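Beta-N-acetylhexosaminidase (Thermotoga neapolitana, PDB 5BZA) probably hydrolyses terminal non-reducing N-acetyl-D-hexosamine residues in N-acetyl-beta-D-hexosaminides, as a member of glycoside hydrolase family 3. Local coordinates at residues 130-135 and 140-145; 145-150 and 155-160; 196-201 and 234-239; 239-244 and 310-315. All coordinates share one frame; numbering follows the deposited sequence.

The four contacts lie in the family 3 TIM-barrel part of the chain. Contacts 1 and 2 follow one another along helix 136-153, with centres 12 Å apart, and Arg130 of the first and Lys160 of the second both pair with Glu65. Ile159 of contact 2 meets contact 3, its CD1 lying 3.9 Å from CE1 of Phe198. Contact 3 passes directly into contact 4 through Lys239, and Phe238 CZ comes 4.0 Å from Tyr312 OH. Contact 3 carries a bound cadmium at Glu234, on the side away from its packed rings. The side chains of Phe132 and Ile159 each lie about 12 Å from a bound cadmium, and that of Ile159 about 8 Å from the metal ligand His161.

Contact 1 (130-135 and 140-145); sequences RSFGSD and ASHGME
Phe132, in the irregular chain leading into helix 136-153, and His142, in that helix, bring their CA atoms within 7.0 Å, so that loop 130-135 folds back along the helix it precedes. The Phe132 ring receives His142 CB over one face, shifted toward the rim. This CH-pi contact puts CB 3.6 Å from the ring centroid, 17° off the normal, with CD1 of Phe132 closest. The imidazole itself lies oblique to the phenyl ring, their planes at 34°. Further round, Phe132 CE2 reaches the Gly143 backbone N at 3.9 Å, where the helix surface carries no side chain. With CG of His142 anti to its carbonyl carbon (chi1 -72°), the imidazole is carried off toward two backbone carbonyls: ND1 bonds Val138 O one helical turn back, and NE2 bonds Val87 O. Two carbonyl partners fix the ring's rotation and would favour a proton on both nitrogens. On the loop side, Gly133 N gives a hydrogen bond to Ser131 OG at 3.0 Å, an ST turn that shapes the chain around Phe132, and Ser131 OG also bonds the backbone O of Asp117. Asp135 is the N-cap of the helix, its OD1 taking Glu137 N. The buried Phe132 and His142 both rest on Thr92 of helix 89-106, Phe132 also touches helix 81-85, and Ala140 and Met144 turn to helix 192-198.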
loop_
_atom_site.group_PDB
_atom_site.type_symbol
_atom_site.label_atom_id
_atom_site.label_comp_id
_atom_site.label_asym_id
_atom_site.label_seq_id
_atom_site.Cartn_x
_atom_site.Cartn_y
_atom_site.Cartn_z
ATOM N N ARG B 130 -10.566 17.098 -8.676
ATOM C CA ARG B 130 -9.293 16.736 -9.299
ATOM C C ARG B 130 -8.360 17.925 -9.700
ATOM O O ARG B 130 -7.230 17.712 -10.197
ATOM C CB ARG B 130 -9.564 15.843 -10.515
ATOM C CG ARG B 130 -10.281 14.515 -10.173
ATOM C CD ARG B 130 -10.675 13.770 -11.464
ATOM N NE ARG B 130 -9.521 13.448 -12.316
ATOM C CZ ARG B 130 -9.576 13.285 -13.639
ATOM N NH1 ARG B 130 -10.719 13.482 -14.280
ATOM N NH2 ARG B 130 -8.482 12.983 -14.348
ATOM N N SER B 131 -8.822 19.156 -9.511
ATOM C CA SER B 131 -8.040 20.337 -9.840
ATOM C C SER B 131 -7.500 21.079 -8.598
ATOM O O SER B 131 -8.170 21.233 -7.577
ATOM C CB SER B 131 -8.879 21.319 -10.731
ATOM O OG SER B 131 -8.296 22.627 -10.779
ATOM N N PHE B 132 -6.307 21.619 -8.730
ATOM C CA PHE B 132 -5.727 22.435 -7.687
ATOM C C PHE B 132 -6.528 23.708 -7.431
ATOM O O PHE B 132 -6.405 24.282 -6.347
ATOM C CB PHE B 132 -4.279 22.816 -8.072
ATOM C CG PHE B 132 -3.302 21.662 -8.030
ATOM C CD1 PHE B 132 -2.982 21.045 -6.811
ATOM C CD2 PHE B 132 -2.725 21.177 -9.210
ATOM C CE1 PHE B 132 -2.063 19.980 -6.745
ATOM C CE2 PHE B 132 -1.822 20.097 -9.161
ATOM C CZ PHE B 132 -1.491 19.502 -7.901
ATOM N N GLY B 133 -7.294 24.190 -8.434
ATOM C CA GLY B 133 -8.134 25.380 -8.248
ATOM C C GLY B 133 -8.437 26.218 -9.488
ATOM O O GLY B 133 -8.053 25.834 -10.586
ATOM N N SER B 134 -9.129 27.352 -9.325
ATOM C CA SER B 134 -9.451 28.240 -10.476
ATOM C C SER B 134 -8.286 29.142 -10.869
ATOM O O SER B 134 -8.101 29.463 -12.040
ATOM C CB SER B 134 -10.699 29.091 -10.212
ATOM O OG SER B 134 -10.552 29.872 -9.045
ATOM N N ASP B 135 -7.563 29.619 -9.871
ATOM C CA ASP B 135 -6.482 30.566 -10.073
ATOM C C ASP B 135 -5.294 29.909 -10.794
ATOM O O ASP B 135 -4.642 29.012 -10.242
ATOM C CB ASP B 135 -6.098 31.162 -8.719
ATOM C CG ASP B 135 -4.964 32.184 -8.802
ATOM O OD1 ASP B 135 -4.185 32.215 -9.771
ATOM O OD2 ASP B 135 -4.787 32.949 -7.842
ATOM N N ALA B 140 -0.438 26.570 -11.230
ATOM C CA ALA B 140 0.922 26.492 -11.749
ATOM C C ALA B 140 1.942 26.105 -10.668
ATOM O O ALA B 140 2.815 25.289 -10.941
ATOM C CB ALA B 140 1.329 27.818 -12.430
ATOM N N SER B 141 1.873 26.715 -9.480
ATOM C CA SER B 141 2.897 26.433 -8.467
ATOM C C SER B 141 2.697 25.011 -7.895
ATOM O O SER B 141 3.662 24.255 -7.721
ATOM C CB SER B 141 2.922 27.494 -7.342
ATOM O OG SER B 141 1.771 27.506 -6.515
ATOM N N HIS B 142 1.447 24.626 -7.675
ATOM C CA HIS B 142 1.164 23.289 -7.161
ATOM C C HIS B 142 1.494 22.205 -8.197
ATOM O O HIS B 142 1.954 21.116 -7.843
ATOM C CB HIS B 142 -0.283 23.184 -6.720
ATOM C CG HIS B 142 -0.570 23.932 -5.460
ATOM N ND1 HIS B 142 -0.696 25.311 -5.420
ATOM C CD2 HIS B 142 -0.713 23.506 -4.183
ATOM C CE1 HIS B 142 -0.958 25.687 -4.182
ATOM N NE2 HIS B 142 -0.960 24.611 -3.407
ATOM N N GLY B 143 1.253 22.501 -9.461
ATOM C CA GLY B 143 1.602 21.595 -10.547
ATOM C C GLY B 143 3.098 21.412 -10.713
ATOM O O GLY B 143 3.578 20.280 -10.997
ATOM N N MET B 144 3.848 22.514 -10.572
ATOM C CA MET B 144 5.299 22.412 -10.625
ATOM C C MET B 144 5.831 21.580 -9.445
ATOM O O MET B 144 6.713 20.743 -9.608
ATOM C CB MET B 144 5.943 23.792 -10.623
ATOM C CG MET B 144 7.419 23.788 -10.939
ATOM S SD MET B 144 7.907 23.370 -12.633
ATOM C CE MET B 144 8.431 21.666 -12.396
ATOM N N GLU B 145 5.317 21.852 -8.259
ATOM C CA GLU B 145 5.692 21.078 -7.099
ATOM C C GLU B 145 5.390 19.619 -7.324
ATOM O O GLU B 145 6.206 18.755 -6.970
ATOM C CB GLU B 145 4.981 21.574 -5.862
ATOM C CG GLU B 145 5.666 22.765 -5.184
ATOM C CD GLU B 145 6.941 22.347 -4.432
ATOM O OE1 GLU B 145 7.226 21.120 -4.346
ATOM O OE2 GLU B 145 7.622 23.225 -3.860
#

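Contact 2 (145-150 and 155-160); sequences EACMGY and VIPCIK
Cys147 and Ile159 make the tightest part of this contact: SG of Cys147 meets CG2 of Ile159 at 3.5 Å and CG of Pro157 at 3.9 Å, the sulfur touching two residues that lie two positions apart on the strand. Ile159 holds CG1 between its backbone N and carbonyl carbon (chi1 57°), which leaves CG2 to face the sulfur while CD1 goes on to Phe198. Tyr150 packs more loosely. Its CD2 passes Pro157 CB at 4.0 Å, the two side chains sliding by in opposite directions, and the ring continues to Ala113 and Cys96. Helix segment 145-150 and strand segment 156-160 run roughly antiparallel, at 152°, their axes approaching to 7.5 Å, as expected of the returning half of a beta-alpha-beta crossover in a TIM barrel, where strands 110-111 and 156-162 are parallel neighbours. The short turn between helix and strand is tied by Val155 N to Tyr150 O, 2.9 Å and nearly straight at 165°, with the donor standing above the carbonyl plane. Away from the strand the helix is more open: Glu145 and Met148, both partly exposed, lean toward helix 89-106 and Val202 respectively.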
loop_
_atom_site.group_PDB
_atom_site.type_symbol
_atom_site.label_atom_id
_atom_site.label_comp_id
_atom_site.label_asym_id
_atom_site.label_seq_id
_atom_site.Cartn_x
_atom_site.Cartn_y
_atom_site.Cartn_z
ATOM N N GLU B 145 5.317 21.852 -8.259
ATOM C CA GLU B 145 5.692 21.078 -7.099
ATOM C C GLU B 145 5.390 19.619 -7.324
ATOM O O GLU B 145 6.206 18.755 -6.970
ATOM C CB GLU B 145 4.981 21.574 -5.862
ATOM C CG GLU B 145 5.666 22.765 -5.184
ATOM C CD GLU B 145 6.941 22.347 -4.432
ATOM O OE1 GLU B 145 7.226 21.120 -4.346
ATOM O OE2 GLU B 145 7.622 23.225 -3.860
ATOM N N ALA B 146 4.239 19.333 -7.923
ATOM C CA ALA B 146 3.864 17.953 -8.143
ATOM C C ALA B 146 4.831 17.263 -9.069
ATOM O O ALA B 146 5.281 16.130 -8.803
ATOM C CB ALA B 146 2.458 17.861 -8.684
ATOM N N CYS B 147 5.152 17.922 -10.170
ATOM C CA CYS B 147 6.074 17.313 -11.129
ATOM C C CYS B 147 7.460 17.074 -10.535
ATOM O O CYS B 147 8.077 16.036 -10.809
ATOM C CB CYS B 147 6.187 18.187 -12.392
ATOM S SG CYS B 147 4.692 18.060 -13.395
ATOM N N MET B 148 7.945 18.053 -9.771
ATOM C CA MET B 148 9.237 17.960 -9.142
ATOM C C MET B 148 9.235 16.791 -8.118
ATOM O O MET B 148 10.143 15.982 -8.116
ATOM C CB MET B 148 9.611 19.288 -8.466
ATOM C CG MET B 148 11.046 19.344 -7.949
ATOM S SD MET B 148 12.293 19.142 -9.279
ATOM C CE MET B 148 12.170 20.721 -10.194
ATOM N N GLY B 149 8.192 16.702 -7.294
ATOM C CA GLY B 149 8.045 15.611 -6.352
ATOM C C GLY B 149 8.034 14.231 -7.010
ATOM O O GLY B 149 8.790 13.341 -6.579
ATOM N N TYR B 150 7.138 14.011 -7.980
ATOM C CA TYR B 150 7.094 12.722 -8.694
ATOM C C TYR B 150 8.462 12.378 -9.233
ATOM O O TYR B 150 8.962 11.248 -9.126
ATOM C CB TYR B 150 6.108 12.753 -9.861
ATOM C CG TYR B 150 4.662 12.641 -9.470
ATOM C CD1 TYR B 150 4.239 11.707 -8.516
ATOM C CD2 TYR B 150 3.701 13.501 -10.048
ATOM C CE1 TYR B 150 2.902 11.632 -8.151
ATOM C CE2 TYR B 150 2.369 13.430 -9.703
ATOM C CZ TYR B 150 1.963 12.486 -8.757
ATOM O OH TYR B 150 0.623 12.402 -8.396
ATOM N N VAL B 155 9.510 8.790 -10.584
ATOM C CA VAL B 155 8.510 8.542 -11.604
ATOM C C VAL B 155 8.380 9.753 -12.534
ATOM O O VAL B 155 8.299 10.896 -12.098
ATOM C CB VAL B 155 7.182 8.200 -10.888
ATOM C CG1 VAL B 155 6.045 8.439 -11.712
ATOM C CG2 VAL B 155 7.203 6.744 -10.470
ATOM N N ILE B 156 8.353 9.524 -13.827
ATOM C CA ILE B 156 8.110 10.657 -14.766
ATOM C C ILE B 156 6.665 11.066 -14.818
ATOM O O ILE B 156 5.827 10.289 -15.235
ATOM C CB ILE B 156 8.563 10.321 -16.170
ATOM C CG1 ILE B 156 10.066 10.094 -16.122
ATOM C CG2 ILE B 156 8.274 11.494 -17.138
ATOM C CD1 ILE B 156 10.601 9.696 -17.421
ATOM N N PRO B 157 6.377 12.317 -14.438
ATOM C CA PRO B 157 4.991 12.791 -14.505
ATOM C C PRO B 157 4.505 12.940 -15.932
ATOM O O PRO B 157 5.306 13.097 -16.850
ATOM C CB PRO B 157 5.048 14.146 -13.780
ATOM C CG PRO B 157 6.428 14.617 -14.006
ATOM C CD PRO B 157 7.306 13.381 -14.011
ATOM N N CYS B 158 3.194 12.827 -16.099
ATOM C CA CYS B 158 2.518 13.137 -17.362
ATOM C C CYS B 158 1.404 14.152 -17.102
ATOM O O CYS B 158 0.331 13.832 -16.565
ATOM C CB CYS B 158 1.945 11.869 -18.000
ATOM S SG CYS B 158 1.163 12.169 -19.612
ATOM N N ILE B 159 1.663 15.395 -17.456
ATOM C CA ILE B 159 0.707 16.445 -17.162
ATOM C C ILE B 159 -0.467 16.353 -18.138
ATOM O O ILE B 159 -0.308 15.950 -19.252
ATOM C CB ILE B 159 1.390 17.840 -17.191
ATOM C CG1 ILE B 159 2.057 18.116 -18.541
ATOM C CG2 ILE B 159 2.390 17.944 -16.035
ATOM C CD1 ILE B 159 2.774 19.461 -18.580
ATOM N N LYS B 160 -1.657 16.722 -17.682
ATOM C CA LYS B 160 -2.884 16.556 -18.456
ATOM C C LYS B 160 -3.916 17.589 -17.992
ATOM O O LYS B 160 -3.806 18.096 -16.874
ATOM C CB LYS B 160 -3.421 15.114 -18.289
ATOM C CG LYS B 160 -3.843 14.780 -16.862
ATOM C CD LYS B 160 -4.131 13.289 -16.708
ATOM C CE LYS B 160 -4.510 12.951 -15.279
ATOM N NZ LYS B 160 -4.801 11.514 -15.117
#

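Contact 3 (196-201 and 234-239); sequences RIFQSR and EKLNFK. With CD (cadmium ion), chain R.
Phe198 and Phe238 approach with CA atoms 6.6 Å apart where helices 192-198 and 225-235 give way to loops, the second through Asn237, whose positive phi turns the chain so that Phe238 follows Leu236 onto the same partner. Phe238 CB stands over the centre of the Phe198 ring in a CH-pi contact, 4.1 Å from the centroid and 11° off the normal. CG of Phe238 is anti to the backbone N (chi1 180°), which carries its ring past the rim of the other: the planes are inclined by 27°, but the rings are slid apart and barely overlap. Their nearest atoms are Phe198 CE1 and Phe238 CD1, at 3.5 Å. The two helices are successive outer helices of the TIM barrel, separated in sequence by strand 205-208, and Phe198 bridges them, reaching Leu232 as well as Ile159 of the barrel wall. Leu236 closes another part of the ring obliquely, its CB 4.1 Å from Phe198 CD2. Behind Phe198, Ile197 O is gripped twice by Ser200: by OG at 2.7 Å, in the carbonyl plane on a lone pair, and by the backbone N. On the exposed side, away from the rings, Glu234 OE1 binds a cadmium ion at 2.7 Å.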
loop_
_atom_site.group_PDB
_atom_site.type_symbol
_atom_site.label_atom_id
_atom_site.label_comp_id
_atom_site.label_asym_id
_atom_site.label_seq_id
_atom_site.Cartn_x
_atom_site.Cartn_y
_atom_site.Cartn_z
ATOM N N ARG B 196 4.547 26.687 -17.038
ATOM C CA ARG B 196 5.380 26.611 -15.838
ATOM C C ARG B 196 6.219 25.332 -15.840
ATOM O O ARG B 196 7.438 25.353 -15.515
ATOM C CB ARG B 196 4.520 26.683 -14.564
ATOM C CG ARG B 196 5.346 26.732 -13.223
ATOM C CD ARG B 196 6.189 28.012 -13.091
ATOM N NE ARG B 196 5.393 29.219 -13.358
ATOM C CZ ARG B 196 4.575 29.817 -12.492
ATOM N NH1 ARG B 196 4.456 29.347 -11.249
ATOM N NH2 ARG B 196 3.898 30.908 -12.876
ATOM N N ILE B 197 5.583 24.222 -16.203
ATOM C CA ILE B 197 6.332 22.971 -16.258
ATOM C C ILE B 197 7.389 23.031 -17.392
ATOM O O ILE B 197 8.557 22.599 -17.196
ATOM C CB ILE B 197 5.425 21.708 -16.467
ATOM C CG1 ILE B 197 4.252 21.642 -15.454
ATOM C CG2 ILE B 197 6.286 20.434 -16.546
ATOM C CD1 ILE B 197 4.612 22.014 -14.049
ATOM N N PHE B 198 7.001 23.560 -18.562
ATOM C CA PHE B 198 7.940 23.562 -19.719
ATOM C C PHE B 198 9.179 24.446 -19.528
ATOM O O PHE B 198 10.207 24.203 -20.146
ATOM C CB PHE B 198 7.231 23.967 -21.021
ATOM C CG PHE B 198 6.087 23.079 -21.367
ATOM C CD1 PHE B 198 6.162 21.706 -21.086
ATOM C CD2 PHE B 198 4.940 23.591 -21.971
ATOM C CE1 PHE B 198 5.096 20.840 -21.423
ATOM C CE2 PHE B 198 3.861 22.755 -22.284
ATOM C CZ PHE B 198 3.930 21.378 -22.001
ATOM N N GLN B 199 9.063 25.468 -18.682
ATOM C CA GLN B 199 10.186 26.349 -18.388
ATOM C C GLN B 199 11.148 25.742 -17.363
ATOM O O GLN B 199 12.237 26.301 -17.166
ATOM C CB GLN B 199 9.684 27.706 -17.899
ATOM C CG GLN B 199 9.218 28.570 -19.053
ATOM C CD GLN B 199 8.606 29.881 -18.612
ATOM O OE1 GLN B 199 8.230 30.055 -17.440
ATOM N NE2 GLN B 199 8.417 30.788 -19.570
ATOM N N SER B 200 10.720 24.689 -16.638
ATOM C CA SER B 200 11.611 23.983 -15.695
ATOM C C SER B 200 12.502 22.997 -16.421
ATOM O O SER B 200 12.406 22.825 -17.630
ATOM C CB SER B 200 10.805 23.212 -14.625
ATOM O OG SER B 200 10.232 21.991 -15.156
ATOM N N ARG B 201 13.339 22.293 -15.669
ATOM C CA ARG B 201 14.116 21.184 -16.236
ATOM C C ARG B 201 13.593 19.807 -15.796
ATOM O O ARG B 201 14.287 18.821 -16.008
ATOM C CB ARG B 201 15.609 21.292 -15.851
ATOM C CG ARG B 201 16.387 22.498 -16.428
ATOM C CD ARG B 201 16.604 22.367 -17.947
ATOM N NE ARG B 201 17.392 21.182 -18.314
ATOM C CZ ARG B 201 17.804 20.888 -19.553
ATOM N NH1 ARG B 201 17.469 21.664 -20.588
ATOM N NH2 ARG B 201 18.524 19.786 -19.783
ATOM N N GLU B 234 5.841 24.335 -31.139
ATOM C CA GLU B 234 6.508 25.580 -31.517
ATOM C C GLU B 234 6.403 26.725 -30.492
ATOM O O GLU B 234 7.419 27.091 -29.869
ATOM C CB GLU B 234 5.975 26.046 -32.860
ATOM C CG GLU B 234 6.598 25.220 -33.985
ATOM C CD GLU B 234 5.832 25.330 -35.276
ATOM O OE1 GLU B 234 4.969 26.233 -35.366
ATOM O OE2 GLU B 234 6.093 24.517 -36.191
ATOM N N LYS B 235 5.202 27.271 -30.279
ATOM C CA LYS B 235 5.058 28.397 -29.347
ATOM C C LYS B 235 5.619 27.985 -27.965
ATOM O O LYS B 235 6.420 28.724 -27.356
ATOM C CB LYS B 235 3.597 28.844 -29.247
ATOM C CG LYS B 235 3.252 29.833 -30.363
ATOM C CD LYS B 235 1.918 30.587 -30.261
ATOM C CE LYS B 235 1.846 31.630 -31.428
ATOM N NZ LYS B 235 0.728 32.621 -31.286
ATOM N N LEU B 236 5.270 26.783 -27.498
ATOM C CA LEU B 236 5.677 26.341 -26.152
ATOM C C LEU B 236 7.006 25.611 -26.100
ATOM O O LEU B 236 7.571 25.405 -25.010
ATOM C CB LEU B 236 4.590 25.437 -25.581
ATOM C CG LEU B 236 3.385 26.240 -25.155
ATOM C CD1 LEU B 236 2.140 25.390 -24.878
ATOM C CD2 LEU B 236 3.805 27.005 -23.949
ATOM N N ASN B 237 7.501 25.213 -27.267
ATOM C CA ASN B 237 8.812 24.581 -27.397
ATOM C C ASN B 237 8.965 23.230 -26.618
ATOM O O ASN B 237 10.069 22.829 -26.191
ATOM C CB ASN B 237 9.894 25.589 -26.968
ATOM C CG ASN B 237 11.236 25.284 -27.590
ATOM O OD1 ASN B 237 11.293 24.850 -28.749
ATOM N ND2 ASN B 237 12.322 25.467 -26.826
ATOM N N PHE B 238 7.868 22.491 -26.493
ATOM C CA PHE B 238 7.935 21.191 -25.843
ATOM C C PHE B 238 8.383 20.161 -26.869
ATOM O O PHE B 238 7.715 19.946 -27.870
ATOM C CB PHE B 238 6.583 20.778 -25.226
ATOM C CG PHE B 238 6.622 19.417 -24.549
ATOM C CD1 PHE B 238 7.428 19.190 -23.453
ATOM C CD2 PHE B 238 5.855 18.358 -25.032
ATOM C CE1 PHE B 238 7.485 17.925 -22.839
ATOM C CE2 PHE B 238 5.897 17.090 -24.438
ATOM C CZ PHE B 238 6.721 16.874 -23.328
ATOM N N LYS B 239 9.532 19.538 -26.628
ATOM C CA LYS B 239 10.067 18.586 -27.591
ATOM C C LYS B 239 9.993 17.172 -27.000
ATOM O O LYS B 239 10.619 16.225 -27.511
ATOM C CB LYS B 239 11.513 18.960 -27.994
ATOM C CG LYS B 239 11.690 20.425 -28.483
ATOM C CD LYS B 239 10.627 20.796 -29.516
ATOM C CE LYS B 239 10.972 22.066 -30.299
ATOM N NZ LYS B 239 9.796 22.554 -31.098
HETATM CD CD CD R . 4.144 25.982 -37.884
#

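Contact 4 (239-244 and 310-315); sequences KGLVLS and DEYLSA
Tyr312 reaches Leu241 with both its hydroxyl and its ring face. OH accepts a hydrogen bond from Leu241 N at 3.1 Å, with an N-H...O angle of 161°, and the same hydroxyl bonds the carbonyl O of Thr204, to which it must be the donor. The buried oxygen is thus held from two chain segments. Leu241 CB sits over one face of the ring, offset toward the hydroxyl end, and is nearest CZ at 3.5 Å; this CH-pi contact is 17° off the ring normal. Because CG of Leu241 lies anti to the backbone N (chi1 177°), the branch runs back over the ring, bringing its CD2 to 4.0 Å from Tyr312 CD2. At the ring's edge Gly240 CA comes within 3.3 Å of OH, an approach helped by the lack of a side chain there. In the next shell, Lys203 makes a cation-pi contact with Tyr312, while Ile308 and Val309, a turn earlier in the helix, touch Leu241. Near the end of that helix Ser314 OG and N reach Asp310 O from opposite faces of its carbonyl plane, OG at 3.1 Å, and Asp310 is held by a salt bridge to Lys7. Strand 241-243 pairs with strand 205-208 through Leu241 and Val206; Val242 faces helix 225-235 on the barrel's outside, whereas Leu241 turns to helix 299-314, which lies against the N-terminal ends of these parallel strands.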
loop_
_atom_site.group_PDB
_atom_site.type_symbol
_atom_site.label_atom_id
_atom_site.label_comp_id
_atom_site.label_asym_id
_atom_site.label_seq_id
_atom_site.Cartn_x
_atom_site.Cartn_y
_atom_site.Cartn_z
ATOM N N LYS B 239 9.532 19.538 -26.628
ATOM C CA LYS B 239 10.067 18.586 -27.591
ATOM C C LYS B 239 9.993 17.172 -27.000
ATOM O O LYS B 239 10.619 16.225 -27.511
ATOM C CB LYS B 239 11.513 18.960 -27.994
ATOM C CG LYS B 239 11.690 20.425 -28.483
ATOM C CD LYS B 239 10.627 20.796 -29.516
ATOM C CE LYS B 239 10.972 22.066 -30.299
ATOM N NZ LYS B 239 9.796 22.554 -31.098
ATOM N N GLY B 240 9.260 17.037 -25.898
ATOM C CA GLY B 240 9.199 15.760 -25.229
ATOM C C GLY B 240 8.086 14.878 -25.758
ATOM O O GLY B 240 7.596 15.055 -26.868
ATOM N N LEU B 241 7.682 13.923 -24.924
ATOM C CA LEU B 241 6.723 12.895 -25.279
ATOM C C LEU B 241 5.285 13.390 -25.137
ATOM O O LEU B 241 4.887 13.919 -24.071
ATOM C CB LEU B 241 6.971 11.651 -24.394
ATOM C CG LEU B 241 6.039 10.442 -24.519
ATOM C CD1 LEU B 241 6.115 9.812 -25.938
ATOM C CD2 LEU B 241 6.366 9.381 -23.451
ATOM N N VAL B 242 4.517 13.229 -26.219
ATOM C CA VAL B 242 3.106 13.603 -26.252
ATOM C C VAL B 242 2.223 12.387 -26.464
ATOM O O VAL B 242 2.387 11.652 -27.443
ATOM C CB VAL B 242 2.788 14.637 -27.418
ATOM C CG1 VAL B 242 1.238 14.812 -27.638
ATOM C CG2 VAL B 242 3.472 15.947 -27.177
ATOM N N LEU B 243 1.245 12.217 -25.583
ATOM C CA LEU B 243 0.295 11.107 -25.637
ATOM C C LEU B 243 -1.112 11.545 -25.881
ATOM O O LEU B 243 -1.531 12.556 -25.348
ATOM C CB LEU B 243 0.257 10.317 -24.307
ATOM C CG LEU B 243 1.184 9.199 -23.903
ATOM C CD1 LEU B 243 2.622 9.639 -23.995
ATOM C CD2 LEU B 243 0.823 8.924 -22.460
ATOM N N SER B 244 -1.880 10.737 -26.599
ATOM C CA SER B 244 -3.310 10.971 -26.623
ATOM C C SER B 244 -3.933 10.626 -25.281
ATOM O O SER B 244 -3.402 9.789 -24.510
ATOM C CB SER B 244 -3.960 10.153 -27.743
ATOM O OG SER B 244 -4.113 8.777 -27.418
ATOM N N ASP B 310 12.250 6.148 -27.308
ATOM C CA ASP B 310 13.498 5.484 -26.911
ATOM C C ASP B 310 14.280 6.327 -25.902
ATOM O O ASP B 310 14.822 5.807 -24.921
ATOM C CB ASP B 310 14.328 5.167 -28.152
ATOM C CG ASP B 310 13.911 3.855 -28.794
ATOM O OD1 ASP B 310 13.194 3.072 -28.124
ATOM O OD2 ASP B 310 14.247 3.625 -29.979
ATOM N N GLU B 311 14.323 7.632 -26.112
ATOM C CA GLU B 311 14.971 8.465 -25.108
ATOM C C GLU B 311 14.280 8.270 -23.745
ATOM O O GLU B 311 14.967 7.993 -22.750
ATOM C CB GLU B 311 14.991 9.938 -25.554
ATOM C CG GLU B 311 15.971 10.135 -26.732
ATOM C CD GLU B 311 15.842 11.493 -27.460
ATOM O OE1 GLU B 311 16.726 11.799 -28.305
ATOM O OE2 GLU B 311 14.847 12.230 -27.234
ATOM N N TYR B 312 12.942 8.334 -23.694
ATOM C CA TYR B 312 12.253 8.184 -22.394
ATOM C C TYR B 312 12.530 6.811 -21.759
ATOM O O TYR B 312 12.818 6.711 -20.564
ATOM C CB TYR B 312 10.734 8.402 -22.522
ATOM C CG TYR B 312 10.357 9.881 -22.476
ATOM C CD1 TYR B 312 10.766 10.745 -23.492
ATOM C CD2 TYR B 312 9.630 10.426 -21.405
ATOM C CE1 TYR B 312 10.449 12.124 -23.462
ATOM C CE2 TYR B 312 9.314 11.815 -21.361
ATOM C CZ TYR B 312 9.724 12.660 -22.403
ATOM O OH TYR B 312 9.415 14.035 -22.407
ATOM N N LEU B 313 12.394 5.763 -22.564
ATOM C CA LEU B 313 12.656 4.407 -22.143
ATOM C C LEU B 313 14.023 4.311 -21.511
ATOM O O LEU B 313 14.173 3.774 -20.406
ATOM C CB LEU B 313 12.562 3.445 -23.322
ATOM C CG LEU B 313 11.136 3.084 -23.742
ATOM C CD1 LEU B 313 11.087 2.228 -24.991
ATOM C CD2 LEU B 313 10.476 2.348 -22.575
ATOM N N SER B 314 15.017 4.876 -22.181
ATOM C CA SER B 314 16.383 4.803 -21.671
ATOM C C SER B 314 16.489 5.546 -20.341
ATOM O O SER B 314 17.205 5.112 -19.430
ATOM C CB SER B 314 17.368 5.332 -22.701
ATOM O OG SER B 314 17.392 4.435 -23.806
ATOM N N ALA B 315 15.727 6.627 -20.203
ATOM C CA ALA B 315 15.763 7.436 -18.976
ATOM C C ALA B 315 15.309 6.683 -17.694
ATOM O O ALA B 315 15.486 7.182 -16.580
ATOM C CB ALA B 315 14.915 8.705 -19.159
#